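Long-range contact in S-M checkpoint control protein rad4 (PDB 4BMD), which is essential for DNA replication and for the checkpoint that couples S and M phases, with its third and fourth BRCT domains forming this fragment: residues F98-F107 / W178-F188. Residues are numbered along the deposited sequence; the frame is centred on the assembly and turned at random.
Sequences FFRPSLVPYF and WLWNIIQSGKF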
ATOM      1  N   PHE A  98      -3.911   3.721   5.749  1.00 33.08           N
ATOM      2  CA  PHE A  98      -3.898   2.370   6.294  1.00 31.70           C
ATOM      3  C   PHE A  98      -2.974   2.233   7.494  1.00 32.77           C
ATOM      4  O   PHE A  98      -3.139   1.327   8.310  1.00 38.04           O
ATOM      5  CB  PHE A  98      -3.483   1.365   5.213  1.00 34.76           C
ATOM      6  CG  PHE A  98      -2.107   1.608   4.651  1.00 34.15           C
ATOM      7  CD1 PHE A  98      -0.982   1.093   5.279  1.00 29.18           C
ATOM      8  CD2 PHE A  98      -1.941   2.342   3.489  1.00 29.36           C
ATOM      9  CE1 PHE A  98       0.281   1.318   4.765  1.00 28.30           C
ATOM     10  CE2 PHE A  98      -0.679   2.566   2.968  1.00 32.46           C
ATOM     11  CZ  PHE A  98       0.432   2.054   3.607  1.00 30.37           C
ATOM     12  N   PHE A  99      -1.996   3.126   7.595  1.00 33.25           N
ATOM     13  CA  PHE A  99      -0.958   2.986   8.609  1.00 33.48           C
ATOM     14  C   PHE A  99      -1.453   3.155  10.043  1.00 30.68           C
ATOM     15  O   PHE A  99      -2.063   4.162  10.395  1.00 33.93           O
ATOM     16  CB  PHE A  99       0.207   3.943   8.352  1.00 27.34           C
ATOM     17  CG  PHE A  99       1.267   3.889   9.413  1.00 35.60           C
ATOM     18  CD1 PHE A  99       2.093   2.783   9.529  1.00 39.80           C
ATOM     19  CD2 PHE A  99       1.431   4.937  10.304  1.00 32.29           C
ATOM     20  CE1 PHE A  99       3.065   2.725  10.508  1.00 28.72           C
ATOM     21  CE2 PHE A  99       2.402   4.884  11.285  1.00 35.94           C
ATOM     22  CZ  PHE A  99       3.220   3.776  11.386  1.00 35.01           C
ATOM     23  N   ARG A 100      -1.175   2.144  10.860  1.00 33.44           N
ATOM     24  CA  ARG A 100      -1.496   2.180  12.280  0.53 36.82           C
ATOM     25  C   ARG A 100      -0.280   1.756  13.095  1.00 40.68           C
ATOM     26  O   ARG A 100       0.194   0.627  12.969  1.00 45.73           O
ATOM     27  CB  ARG A 100      -2.683   1.265  12.589  0.53 36.62           C
ATOM     28  CG  ARG A 100      -4.010   1.748  12.027  0.53 38.23           C
ATOM     29  CD  ARG A 100      -5.131   0.773  12.357  0.53 40.98           C
ATOM     30  NE  ARG A 100      -6.444   1.295  11.991  0.53 45.07           N
ATOM     31  CZ  ARG A 100      -7.006   1.135  10.797  0.53 34.53           C
ATOM     32  NH1 ARG A 100      -6.369   0.469   9.846  0.53 36.41           N
ATOM     33  NH2 ARG A 100      -8.205   1.644  10.552  0.53 38.69           N
ATOM     34  N   PRO A 101       0.233   2.667  13.938  1.00 39.13           N
ATOM     35  CA  PRO A 101       1.414   2.412  14.774  1.00 38.91           C
ATOM     36  C   PRO A 101       1.258   1.202  15.695  1.00 38.43           C
ATOM     37  O   PRO A 101       2.260   0.648  16.145  1.00 40.14           O
ATOM     38  CB  PRO A 101       1.533   3.693  15.603  1.00 39.67           C
ATOM     39  CG  PRO A 101       0.896   4.742  14.758  1.00 36.72           C
ATOM     40  CD  PRO A 101      -0.248   4.054  14.074  1.00 41.87           C
ATOM     41  N   SER A 102       0.021   0.800  15.969  1.00 33.38           N
ATOM     42  CA  SER A 102      -0.233  -0.348  16.834  1.00 33.24           C
ATOM     43  C   SER A 102       0.102  -1.665  16.141  1.00 36.38           C
ATOM     44  O   SER A 102       0.215  -2.706  16.790  1.00 38.25           O
ATOM     45  CB  SER A 102      -1.688  -0.355  17.312  1.00 31.12           C
ATOM     46  OG  SER A 102      -2.589  -0.386  16.217  1.00 42.51           O
ATOM     47  N   LEU A 103       0.256  -1.616  14.820  1.00 30.44           N
ATOM     48  CA  LEU A 103       0.598  -2.802  14.040  1.00 30.29           C
ATOM     49  C   LEU A 103       2.103  -3.042  14.017  1.00 30.94           C
ATOM     50  O   LEU A 103       2.556  -4.161  13.778  1.00 36.91           O
ATOM     51  CB  LEU A 103       0.072  -2.675  12.610  1.00 25.74           C
ATOM     52  CG  LEU A 103      -1.445  -2.737  12.433  1.00 27.74           C
ATOM     53  CD1 LEU A 103      -1.825  -2.473  10.986  1.00 26.44           C
ATOM     54  CD2 LEU A 103      -1.977  -4.085  12.890  1.00 22.50           C
ATOM     55  N   VAL A 104       2.867  -1.982  14.265  1.00 37.00           N
ATOM     56  CA  VAL A 104       4.329  -2.038  14.209  1.00 28.98           C
ATOM     57  C   VAL A 104       4.996  -3.115  15.083  1.00 31.22           C
ATOM     58  O   VAL A 104       5.852  -3.852  14.591  1.00 32.35           O
ATOM     59  CB  VAL A 104       4.969  -0.653  14.479  1.00 37.25           C
ATOM     60  CG1 VAL A 104       6.482  -0.725  14.332  1.00 24.17           C
ATOM     61  CG2 VAL A 104       4.389   0.388  13.536  1.00 32.46           C
ATOM     62  N   PRO A 105       4.613  -3.220  16.374  1.00 35.32           N
ATOM     63  CA  PRO A 105       5.278  -4.240  17.198  1.00 34.37           C
ATOM     64  C   PRO A 105       5.010  -5.665  16.718  1.00 36.45           C
ATOM     65  O   PRO A 105       5.752  -6.581  17.070  1.00 34.91           O
ATOM     66  CB  PRO A 105       4.652  -4.037  18.582  1.00 27.63           C
ATOM     67  CG  PRO A 105       4.129  -2.647  18.569  1.00 41.82           C
ATOM     68  CD  PRO A 105       3.669  -2.416  17.169  1.00 33.09           C
ATOM     69  N   TYR A 106       3.962  -5.843  15.920  1.00 36.89           N
ATOM     70  CA  TYR A 106       3.603  -7.159  15.410  1.00 32.59           C
ATOM     71  C   TYR A 106       4.417  -7.554  14.176  1.00 32.86           C
ATOM     72  O   TYR A 106       4.750  -8.725  13.998  1.00 32.72           O
ATOM     73  CB  TYR A 106       2.108  -7.219  15.098  1.00 28.75           C
ATOM     74  CG  TYR A 106       1.222  -7.131  16.320  1.00 34.63           C
ATOM     75  CD1 TYR A 106       0.904  -8.267  17.054  1.00 41.47           C
ATOM     76  CD2 TYR A 106       0.700  -5.914  16.737  1.00 31.17           C
ATOM     77  CE1 TYR A 106       0.093  -8.194  18.170  1.00 37.50           C
ATOM     78  CE2 TYR A 106      -0.114  -5.832  17.853  1.00 46.59           C
ATOM     79  CZ  TYR A 106      -0.413  -6.976  18.564  1.00 44.74           C
ATOM     80  OH  TYR A 106      -1.221  -6.901  19.676  1.00 54.33           O
ATOM     81  N   PHE A 107       4.731  -6.580  13.327  1.00 28.95           N
ATOM     82  CA  PHE A 107       5.522  -6.841  12.126  1.00 32.13           C
ATOM     83  C   PHE A 107       7.018  -6.797  12.410  1.00 36.34           C
ATOM     84  O   PHE A 107       7.825  -7.225  11.585  1.00 33.49           O
ATOM     85  CB  PHE A 107       5.183  -5.842  11.018  1.00 28.48           C
ATOM     86  CG  PHE A 107       3.879  -6.118  10.326  1.00 30.74           C
ATOM     87  CD1 PHE A 107       3.816  -7.015   9.271  1.00 30.37           C
ATOM     88  CD2 PHE A 107       2.720  -5.473  10.721  1.00 29.79           C
ATOM     89  CE1 PHE A 107       2.620  -7.270   8.629  1.00 23.06           C
ATOM     90  CE2 PHE A 107       1.520  -5.722  10.082  1.00 26.66           C
ATOM     91  CZ  PHE A 107       1.470  -6.623   9.035  1.00 32.28           C
ATOM     92  N   TRP A 178      -4.118 -12.569   3.567  1.00 21.76           N
ATOM     93  CA  TRP A 178      -3.778 -12.410   4.974  1.00 24.25           C
ATOM     94  C   TRP A 178      -3.326 -10.985   5.287  1.00 33.05           C
ATOM     95  O   TRP A 178      -3.745 -10.398   6.285  1.00 34.13           O
ATOM     96  CB  TRP A 178      -2.684 -13.404   5.358  1.00 21.52           C
ATOM     97  CG  TRP A 178      -2.029 -13.116   6.672  1.00 27.57           C
ATOM     98  CD1 TRP A 178      -2.534 -13.368   7.913  1.00 24.64           C
ATOM     99  CD2 TRP A 178      -0.738 -12.530   6.876  1.00 27.89           C
ATOM    100  NE1 TRP A 178      -1.641 -12.972   8.878  1.00 28.93           N
ATOM    101  CE2 TRP A 178      -0.529 -12.454   8.268  1.00 30.30           C
ATOM    102  CE3 TRP A 178       0.261 -12.061   6.019  1.00 20.97           C
ATOM    103  CZ2 TRP A 178       0.636 -11.928   8.821  1.00 27.70           C
ATOM    104  CZ3 TRP A 178       1.418 -11.537   6.571  1.00 25.56           C
ATOM    105  CH2 TRP A 178       1.595 -11.476   7.958  1.00 24.43           C
ATOM    106  N   LEU A 179      -2.480 -10.427   4.428  1.00 29.08           N
ATOM    107  CA  LEU A 179      -1.977  -9.075   4.638  1.00 23.59           C
ATOM    108  C   LEU A 179      -3.040  -8.019   4.356  1.00 28.69           C
ATOM    109  O   LEU A 179      -3.147  -7.033   5.086  1.00 30.48           O
ATOM    110  CB  LEU A 179      -0.735  -8.810   3.788  1.00 30.13           C
ATOM    111  CG  LEU A 179      -0.162  -7.398   3.934  1.00 29.30           C
ATOM    112  CD1 LEU A 179       0.255  -7.130   5.375  1.00 23.37           C
ATOM    113  CD2 LEU A 179       1.000  -7.182   2.986  1.00 27.59           C
ATOM    114  N   TRP A 180      -3.823  -8.220   3.298  1.00 24.29           N
ATOM    115  CA  TRP A 180      -4.899  -7.287   2.980  1.00 25.81           C
ATOM    116  C   TRP A 180      -5.921  -7.238   4.111  1.00 27.73           C
ATOM    117  O   TRP A 180      -6.460  -6.176   4.424  1.00 31.02           O
ATOM    118  CB  TRP A 180      -5.595  -7.649   1.662  1.00 27.13           C
ATOM    119  CG  TRP A 180      -4.715  -7.644   0.437  1.00 31.22           C
ATOM    120  CD1 TRP A 180      -4.684  -8.593  -0.545  1.00 34.39           C
ATOM    121  CD2 TRP A 180      -3.752  -6.647   0.056  1.00 29.55           C
ATOM    122  NE1 TRP A 180      -3.768  -8.251  -1.510  1.00 31.30           N
ATOM    123  CE2 TRP A 180      -3.180  -7.063  -1.163  1.00 33.36           C
ATOM    124  CE3 TRP A 180      -3.317  -5.446   0.627  1.00 33.52           C
ATOM    125  CZ2 TRP A 180      -2.197  -6.323  -1.819  1.00 37.63           C
ATOM    126  CZ3 TRP A 180      -2.339  -4.714  -0.025  1.00 30.71           C
ATOM    127  CH2 TRP A 180      -1.791  -5.155  -1.236  1.00 31.09           C
ATOM    128  N   ASN A 181      -6.181  -8.389   4.722  1.00 21.90           N
ATOM    129  CA  ASN A 181      -7.103  -8.466   5.850  1.00 25.48           C
ATOM    130  C   ASN A 181      -6.598  -7.673   7.050  1.00 26.57           C
ATOM    131  O   ASN A 181      -7.379  -7.034   7.752  1.00 26.81           O
ATOM    132  CB  ASN A 181      -7.355  -9.919   6.253  1.00 27.29           C
ATOM    133  CG  ASN A 181      -8.117 -10.692   5.195  1.00 29.35           C
ATOM    134  OD1 ASN A 181      -8.874 -10.116   4.413  1.00 32.90           O
ATOM    135  ND2 ASN A 181      -7.920 -12.006   5.164  1.00 24.24           N
ATOM    136  N   ILE A 182      -5.290  -7.719   7.280  1.00 24.47           N
ATOM    137  CA  ILE A 182      -4.676  -6.955   8.362  1.00 24.13           C
ATOM    138  C   ILE A 182      -4.764  -5.457   8.079  1.00 30.24           C
ATOM    139  O   ILE A 182      -5.130  -4.671   8.954  1.00 30.26           O
ATOM    140  CB  ILE A 182      -3.204  -7.362   8.572  1.00 29.82           C
ATOM    141  CG1 ILE A 182      -3.121  -8.813   9.052  1.00 25.79           C
ATOM    142  CG2 ILE A 182      -2.522  -6.432   9.568  1.00 21.76           C
ATOM    143  CD1 ILE A 182      -1.715  -9.276   9.356  1.00 21.68           C
ATOM    144  N   ILE A 183      -4.433  -5.073   6.850  1.00 28.02           N
ATOM    145  CA  ILE A 183      -4.485  -3.677   6.430  1.00 30.71           C
ATOM    146  C   ILE A 183      -5.896  -3.108   6.538  1.00 32.75           C
ATOM    147  O   ILE A 183      -6.099  -2.030   7.099  1.00 36.01           O
ATOM    148  CB  ILE A 183      -3.993  -3.515   4.976  1.00 29.55           C
ATOM    149  CG1 ILE A 183      -2.506  -3.848   4.874  1.00 29.26           C
ATOM    150  CG2 ILE A 183      -4.246  -2.104   4.478  1.00 39.05           C
ATOM    151  CD1 ILE A 183      -1.626  -2.924   5.672  1.00 49.12           C
ATOM    152  N   GLN A 184      -6.865  -3.843   6.005  1.00 30.46           N
ATOM    153  CA  GLN A 184      -8.249  -3.381   5.964  1.00 32.07           C
ATOM    154  C   GLN A 184      -8.906  -3.347   7.342  1.00 30.04           C
ATOM    155  O   GLN A 184      -9.618  -2.398   7.667  1.00 45.29           O
ATOM    156  CB  GLN A 184      -9.071  -4.240   5.002  1.00 32.73           C
ATOM    157  CG  GLN A 184      -8.715  -4.037   3.537  1.00 37.23           C
ATOM    158  CD  GLN A 184      -9.492  -4.955   2.615  1.00 49.95           C
ATOM    159  OE1 GLN A 184      -9.201  -6.148   2.519  1.00 53.48           O
ATOM    160  NE2 GLN A 184     -10.488  -4.403   1.931  1.00 44.76           N
ATOM    161  N   SER A 185      -8.668  -4.377   8.146  1.00 30.02           N
ATOM    162  CA  SER A 185      -9.271  -4.458   9.474  1.00 26.05           C
ATOM    163  C   SER A 185      -8.528  -3.589  10.483  1.00 32.09           C
ATOM    164  O   SER A 185      -9.117  -3.100  11.445  1.00 40.01           O
ATOM    165  CB  SER A 185      -9.318  -5.906   9.964  1.00 29.94           C
ATOM    166  OG  SER A 185      -8.012  -6.417  10.166  1.00 29.50           O
ATOM    167  N   GLY A 186      -7.230  -3.406  10.262  1.00 34.33           N
ATOM    168  CA  GLY A 186      -6.414  -2.602  11.153  1.00 25.30           C
ATOM    169  C   GLY A 186      -5.891  -3.387  12.340  1.00 32.18           C
ATOM    170  O   GLY A 186      -5.295  -2.820  13.256  1.00 31.49           O
ATOM    171  N   LYS A 187      -6.113  -4.698  12.325  1.00 29.56           N
ATOM    172  CA  LYS A 187      -5.657  -5.560  13.410  1.00 33.95           C
ATOM    173  C   LYS A 187      -4.821  -6.723  12.887  1.00 28.41           C
ATOM    174  O   LYS A 187      -5.145  -7.322  11.863  1.00 30.79           O
ATOM    175  CB  LYS A 187      -6.846  -6.079  14.221  1.00 37.54           C
ATOM    176  CG  LYS A 187      -7.637  -4.981  14.917  1.00 58.30           C
ATOM    177  CD  LYS A 187      -8.799  -5.542  15.717  1.00 73.55           C
ATOM    178  CE  LYS A 187      -9.591  -4.429  16.387  1.00 74.39           C
ATOM    179  NZ  LYS A 187     -10.754  -4.955  17.152  1.00 92.82           N
ATOM    180  N   PHE A 188      -3.745  -7.035  13.601  1.00 29.98           N
ATOM    181  CA  PHE A 188      -2.832  -8.096  13.195  1.00 29.89           C
ATOM    182  C   PHE A 188      -3.468  -9.476  13.354  1.00 32.88           C
ATOM    183  O   PHE A 188      -4.329  -9.681  14.208  1.00 38.79           O
ATOM    184  CB  PHE A 188      -1.534  -8.013  14.000  1.00 29.56           C
ATOM    185  CG  PHE A 188      -0.426  -8.869  13.458  1.00 29.30           C
ATOM    186  CD1 PHE A 188       0.304  -8.463  12.351  1.00 31.72           C
ATOM    187  CD2 PHE A 188      -0.105 -10.074  14.060  1.00 25.46           C
ATOM    188  CE1 PHE A 188       1.329  -9.245  11.851  1.00 28.68           C
ATOM    189  CE2 PHE A 188       0.919 -10.863  13.565  1.00 28.40           C
ATOM    190  CZ  PHE A 188       1.636 -10.448  12.459  1.00 31.46           C
TER
HETATM  191  O   HOH W   1      -8.704   0.638   8.288  1.00 47.12           O
HETATM  192  O   HOH W   2      -3.731  -2.946  15.524  1.00 35.81           O
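Phe-188 is wedged into a corner made by two consecutive residues, one of its faces lying against Tyr-106 and its edge turned into the face of Phe-107. The Tyr-106 CB sits over the Phe-188 ring, 3.6 Å from the centroid, in a CH-pi contact; in return Phe-188 CB lies over the Tyr-106 ring, off towards its rim. These two rings are near parallel but slid so far apart that they barely overlap. With Phe-107 the arrangement is T-shaped: the planes stand at 85°, centroids 5.1 Å apart, and Phe-188 CE1 lies over the middle of the Phe-107 face. Phe-188 carries its ring anti to its own backbone N (chi1 -168°), which places it between Tyr-106 and Phe-107. Ile-182 CG2 meets the Phe-107 edge near the ring plane, while Leu-179 CD1 comes in obliquely, 3.9 Å from Phe-107 CZ. Leu-103 CD2 packs on the backbone of the turn, at Gly-186 O and 3.5 Å from Phe-188 N, and touches Ile-182 CG2.

Further along, in the Arg-100 conformer described, the guanidinium lays one face over Gly-186, NH1 being 3.3 Å from Gly-186 CA. Gly-186 is the first residue past the helix to leave helical angles, with positive phi (85°); lacking a side chain, it can lie directly under this group. No direct hydrogen bond joins the two segments; a water bridges Ser-102 OG and Gly-186 O instead. Beyond Arg-100, Phe-98 CB meets Ile-183 CG2 at 3.6 Å.

The contact lays residues 98-107, with the short helix 104-107, against the C-terminal end of helix 177-185 in BRCT 4. Phe-98 and Leu-179 also pack on helix 119-131, while Leu-179 and Trp-178 reach strand 146-149 of that domain's four-stranded parallel sheet, strand order 2-1-3-4.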